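Local coordinates for putative carbonic anhydrase (Streptococcus mutans, PDB 3LAS), which catalyses the reversible, zinc-dependent hydration of carbon dioxide to hydrogencarbonate and a proton, at the zinc ion site and the interface of chains A and B. Coordinates in Å, arbitrary orientation; residue numbers count along the deposited sequence, not the author numbering. Chains: chain A/B, Putative carbonic anhydrase.

Contact 1: the zinc ion site. Residues chain A 38, 40, 63, 91-92, 94-96. With ZN (zinc ion), chain C.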
loop_
_atom_site.group_PDB
_atom_site.type_symbol
_atom_site.label_atom_id
_atom_site.label_comp_id
_atom_site.label_asym_id
_atom_site.label_seq_id
_atom_site.Cartn_x
_atom_site.Cartn_y
_atom_site.Cartn_z
ATOM N N CYS A 38 -2.984 2.856 5.900
ATOM C CA CYS A 38 -1.777 3.661 5.899
ATOM C C CYS A 38 -0.545 2.789 5.771
ATOM O O CYS A 38 -0.507 1.608 6.191
ATOM C CB CYS A 38 -1.761 4.432 7.233
ATOM S SG CYS A 38 -0.318 5.630 7.285
ATOM N N ASP A 40 1.996 3.108 7.569
ATOM C CA ASP A 40 2.636 3.085 8.863
ATOM C C ASP A 40 3.363 1.790 9.181
ATOM O O ASP A 40 2.824 0.699 9.084
ATOM C CB ASP A 40 1.594 3.353 9.952
ATOM C CG ASP A 40 2.263 3.670 11.252
ATOM O OD1 ASP A 40 2.500 2.722 12.062
ATOM O OD2 ASP A 40 2.445 4.865 11.520
ATOM N N GLY A 63 -1.553 7.874 5.207
ATOM C CA GLY A 63 -2.834 8.152 5.861
ATOM C C GLY A 63 -3.941 7.185 5.498
ATOM O O GLY A 63 -5.006 7.201 6.133
ATOM N N HIS A 91 -5.616 4.788 11.462
ATOM C CA HIS A 91 -4.979 4.326 12.704
ATOM C C HIS A 91 -4.611 5.473 13.556
ATOM O O HIS A 91 -4.542 6.631 13.098
ATOM C CB HIS A 91 -3.763 3.452 12.398
ATOM C CG HIS A 91 -2.577 4.226 11.880
ATOM N ND1 HIS A 91 -1.626 4.781 12.697
ATOM C CD2 HIS A 91 -2.277 4.664 10.621
ATOM C CE1 HIS A 91 -0.755 5.473 11.962
ATOM N NE2 HIS A 91 -1.164 5.439 10.699
ATOM N N THR A 92 -4.379 5.178 14.858
ATOM C CA THR A 92 -3.983 6.226 15.850
ATOM C C THR A 92 -2.549 6.574 15.656
ATOM O O THR A 92 -1.689 5.789 15.171
ATOM C CB THR A 92 -4.248 5.679 17.278
ATOM O OG1 THR A 92 -3.403 4.520 17.496
ATOM C CG2 THR A 92 -5.759 5.332 17.459
ATOM N N CYS A 94 -1.230 8.712 13.593
ATOM C CA CYS A 94 -0.878 8.737 12.168
ATOM C C CYS A 94 -0.114 10.002 11.827
ATOM O O CYS A 94 -0.385 11.124 12.334
ATOM C CB CYS A 94 -2.132 8.655 11.362
ATOM S SG CYS A 94 -1.883 8.575 9.530
ATOM N N GLY A 95 0.878 9.840 10.947
ATOM C CA GLY A 95 1.646 10.946 10.446
ATOM C C GLY A 95 0.769 12.015 9.822
ATOM O O GLY A 95 1.124 13.218 9.842
ATOM N N ALA A 96 -0.423 11.657 9.309
ATOM C CA ALA A 96 -1.329 12.684 8.747
ATOM C C ALA A 96 -1.821 13.629 9.730
ATOM O O ALA A 96 -2.345 14.729 9.309
ATOM C CB ALA A 96 -2.530 11.909 8.065
HETATM ZN ZN ZN C . -0.518 6.740 9.260
HETATM O O HOH W 1 1.521 7.190 9.799
#
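The catalytic metal centre of a beta-class carbonic anhydrase is built here from the family's Cys-His-Cys set, with a water as fourth ligand in a near-tetrahedral arrangement. A:Cys38, at the end of strand 33-38, and A:Cys94, in the loop just before the 3-10 helix 95-97, each bind zinc through SG at 2.3 Å. Both sulfurs stand anti to their own backbone N; the S-Zn-S angle, 123°, is the widest of those at the zinc. A:His91, the last residue of strand 85-91, meets the metal end-on with NE2 at 2.0 Å. Its CG takes the crowded position between backbone N and carbonyl carbon (chi1 73°), which swings the imidazole towards the zinc. The other ring nitrogen, ND1, donates to the carbonyl O of A:Thr92 at 2.7 Å; that bond is bent and comes from above the carbonyl plane, but it fixes the ring's rotation and leaves NE2 for the metal.

Water 1, bound to zinc at 2.2 Å, lies in the plane of the histidine ring at its edge. It is gripped from two further directions: the backbone N of A:Gly95 donates to it almost straight at 3.0 Å, and the carboxylate OD2 of A:Asp40 meets it from another direction, at a wide angle to the A:Gly95 N-H. The aspartate is in the second shell, its CG anti to the backbone N (chi1 -166°); its carboxylate reaches the water and does not bind the metal. It is placed to orient the water and probably helps in its deprotonation to the zinc-hydroxide nucleophile.

Backbone NH groups hold the sulfurs in turn. A:Gly63 N donates a hydrogen bond to A:Cys38 SG at 3.3 Å, and A:Ala96 N donates to A:Cys94 SG at 3.4 Å. These donors probably draw charge from the thiolates, which would leave the zinc more electrophilic and favour ionisation of its water.

Contact 2: the interface of chains A and B. Residues chain A 13, 16-17, 20-23; chain B 155, 157-161.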
loop_
_atom_site.group_PDB
_atom_site.type_symbol
_atom_site.label_atom_id
_atom_site.label_comp_id
_atom_site.label_asym_id
_atom_site.label_seq_id
_atom_site.Cartn_x
_atom_site.Cartn_y
_atom_site.Cartn_z
ATOM N N ASN A 13 15.465 -12.557 3.507
ATOM C CA ASN A 13 14.530 -13.274 2.638
ATOM C C ASN A 13 14.895 -14.732 2.445
ATOM O O ASN A 13 13.994 -15.522 2.171
ATOM C CB ASN A 13 14.451 -12.483 1.304
ATOM C CG ASN A 13 13.581 -13.204 0.289
ATOM O OD1 ASN A 13 12.307 -13.218 0.440
ATOM N ND2 ASN A 13 14.153 -13.715 -0.734
ATOM N N TYR A 16 12.752 -16.893 4.562
ATOM C CA TYR A 16 11.381 -16.938 4.115
ATOM C C TYR A 16 11.214 -17.880 2.915
ATOM O O TYR A 16 10.266 -18.652 2.817
ATOM C CB TYR A 16 10.852 -15.542 3.724
ATOM C CG TYR A 16 9.420 -15.566 3.353
ATOM C CD1 TYR A 16 8.441 -15.793 4.371
ATOM C CD2 TYR A 16 8.925 -15.405 2.034
ATOM C CE1 TYR A 16 7.129 -15.809 4.129
ATOM C CE2 TYR A 16 7.586 -15.410 1.740
ATOM C CZ TYR A 16 6.666 -15.634 2.800
ATOM O OH TYR A 16 5.337 -15.644 2.457
ATOM N N VAL A 17 12.191 -17.826 1.982
ATOM C CA VAL A 17 12.168 -18.748 0.831
ATOM C C VAL A 17 12.140 -20.191 1.317
ATOM O O VAL A 17 11.414 -21.037 0.829
ATOM C CB VAL A 17 13.421 -18.513 -0.004
ATOM C CG1 VAL A 17 13.597 -19.589 -1.084
ATOM C CG2 VAL A 17 13.252 -17.165 -0.730
ATOM N N HIS A 20 8.680 -20.875 2.709
ATOM C CA HIS A 20 7.560 -20.775 1.777
ATOM C C HIS A 20 7.535 -22.013 0.887
ATOM O O HIS A 20 6.470 -22.474 0.457
ATOM C CB HIS A 20 7.795 -19.472 0.945
ATOM C CG HIS A 20 6.693 -19.162 -0.013
ATOM N ND1 HIS A 20 6.507 -19.845 -1.217
ATOM C CD2 HIS A 20 5.708 -18.212 0.047
ATOM C CE1 HIS A 20 5.459 -19.322 -1.871
ATOM N NE2 HIS A 20 4.944 -18.353 -1.088
ATOM N N GLY A 21 8.740 -22.533 0.535
ATOM C CA GLY A 21 8.842 -23.582 -0.521
ATOM C C GLY A 21 8.200 -23.127 -1.826
ATOM O O GLY A 21 8.105 -21.907 -2.098
ATOM N N THR A 22 7.847 -24.049 -2.695
ATOM C CA THR A 22 7.299 -23.731 -4.009
ATOM C C THR A 22 5.841 -24.058 -3.974
ATOM O O THR A 22 5.443 -25.209 -3.755
ATOM C CB THR A 22 7.979 -24.553 -5.081
ATOM O OG1 THR A 22 9.344 -24.174 -5.136
ATOM C CG2 THR A 22 7.311 -24.233 -6.449
ATOM N N ALA A 23 4.986 -23.046 -4.092
ATOM C CA ALA A 23 3.552 -23.236 -3.921
ATOM C C ALA A 23 2.880 -22.053 -4.627
ATOM O O ALA A 23 3.317 -20.885 -4.400
ATOM C CB ALA A 23 3.230 -23.196 -2.434
ATOM N N TYR B 155 9.748 -9.957 -6.464
ATOM C CA TYR B 155 9.292 -11.076 -5.640
ATOM C C TYR B 155 8.641 -12.148 -6.458
ATOM O O TYR B 155 7.766 -11.832 -7.300
ATOM C CB TYR B 155 8.243 -10.516 -4.674
ATOM C CG TYR B 155 7.620 -11.542 -3.775
ATOM C CD1 TYR B 155 8.363 -12.098 -2.692
ATOM C CD2 TYR B 155 6.321 -11.958 -3.959
ATOM C CE1 TYR B 155 7.810 -13.057 -1.843
ATOM C CE2 TYR B 155 5.710 -12.913 -3.071
ATOM C CZ TYR B 155 6.495 -13.414 -2.060
ATOM O OH TYR B 155 5.961 -14.395 -1.239
ATOM N N VAL B 157 6.136 -14.936 -6.578
ATOM C CA VAL B 157 4.996 -15.324 -5.722
ATOM C C VAL B 157 4.932 -16.823 -5.476
ATOM O O VAL B 157 4.315 -17.265 -4.509
ATOM C CB VAL B 157 3.639 -14.878 -6.262
ATOM C CG1 VAL B 157 3.520 -13.359 -6.208
ATOM C CG2 VAL B 157 3.361 -15.416 -7.684
ATOM N N ASP B 158 5.595 -17.638 -6.312
ATOM C CA ASP B 158 5.548 -19.121 -6.097
ATOM C C ASP B 158 6.640 -19.585 -5.230
ATOM O O ASP B 158 6.456 -20.692 -4.606
ATOM C CB ASP B 158 5.655 -19.804 -7.470
ATOM C CG ASP B 158 4.432 -19.506 -8.281
ATOM O OD1 ASP B 158 3.308 -19.139 -7.799
ATOM O OD2 ASP B 158 4.665 -19.471 -9.541
ATOM N N THR B 159 7.732 -18.872 -5.095
ATOM C CA THR B 159 8.855 -19.360 -4.252
ATOM C C THR B 159 9.125 -18.540 -3.014
ATOM O O THR B 159 9.830 -19.036 -2.102
ATOM C CB THR B 159 10.179 -19.456 -5.048
ATOM O OG1 THR B 159 10.554 -18.078 -5.402
ATOM C CG2 THR B 159 10.028 -20.261 -6.336
ATOM N N GLY B 160 8.612 -17.310 -2.954
ATOM C CA GLY B 160 8.937 -16.412 -1.854
ATOM C C GLY B 160 10.188 -15.611 -2.048
ATOM O O GLY B 160 10.491 -14.800 -1.191
ATOM N N ARG B 161 10.930 -15.832 -3.162
ATOM C CA ARG B 161 12.223 -15.195 -3.324
ATOM C C ARG B 161 12.169 -13.742 -3.779
ATOM O O ARG B 161 11.419 -13.441 -4.745
ATOM C CB ARG B 161 12.998 -16.010 -4.349
ATOM C CG ARG B 161 14.405 -15.425 -4.702
ATOM C CD ARG B 161 15.451 -15.496 -3.604
ATOM N NE ARG B 161 15.885 -16.890 -3.404
ATOM C CZ ARG B 161 16.804 -17.211 -2.442
ATOM N NH1 ARG B 161 17.256 -16.253 -1.651
ATOM N NH2 ARG B 161 17.138 -18.434 -2.314
HETATM O O HOH W 2 3.907 -15.856 -2.199
HETATM O O HOH W 3 4.878 -13.171 1.122
HETATM O O HOH W 4 11.072 -21.567 -2.101
#
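Helix 5-20 of chain A gives way to A:Gly21, whose positive phi (55°) turns the chain into an extended run through A:Ala23, while the loop after strand 149-155 of chain B turns at B:Gly160, also with a positive phi; the two segments meet where A:Ala23 N donates to B:Asp158 O at 2.8 Å, in the carbonyl plane. This is a helix-on-loop patch of a two-fold symmetric homodimer, an assembly typical of beta-class carbonic anhydrases and so probably the natural one.

A:His20, with CG anti to its backbone N (chi1 -177°), lays its imidazole over the loop, and B:Gly160 N sits 3.7 Å above one ring face, towards the rim. ND1 donates in the ring plane to A:Gly21 O at 2.8 Å, almost straight, which fixes the ring's turn. NE2 on the far edge touches water 2, and this water also joins the phenol OH of B:Tyr155 to B:Val157 O.

A:Tyr16 and B:Tyr155 cross at about a right angle, the phenol oxygen of B:Tyr155 coming in plane to the ring edge of A:Tyr16, 3.5 Å from CE2. Water 3 bridges the two hydroxyls.

Beside them, A:Val17 directs CG2 against B:Arg161 CA at 3.4 Å. The arginine chain, bent at chi2 and chi3, folds back so that the same methyl also lies over one face of its guanidinium, near the rim. Water 4 connects A:Val17 O with B:Thr159 O.

As modelled, A:Asn13 OD1 faces B:Gly160 O at 2.9 Å, two acceptors head to head; the amide turned over would place ND2 there as a donor, which seems the more likely arrangement.

About 30 Å separates contact 1 from contact 2, measured between the centres of their C-alpha atoms, and they have no residue in common. All the protein ligands of contact 1 come from one chain, around the ends of strands 33-38 and 85-91, whereas contact 2 joins the N-terminal helix 5-20 of one subunit to the loop following strand 149-155 of the other. Two-fold symmetry repeats both, so the dimer holds two zinc sites and two such helix packings. Contact 2 therefore probably serves assembly, with any influence on the metal centre passing indirectly through the fold.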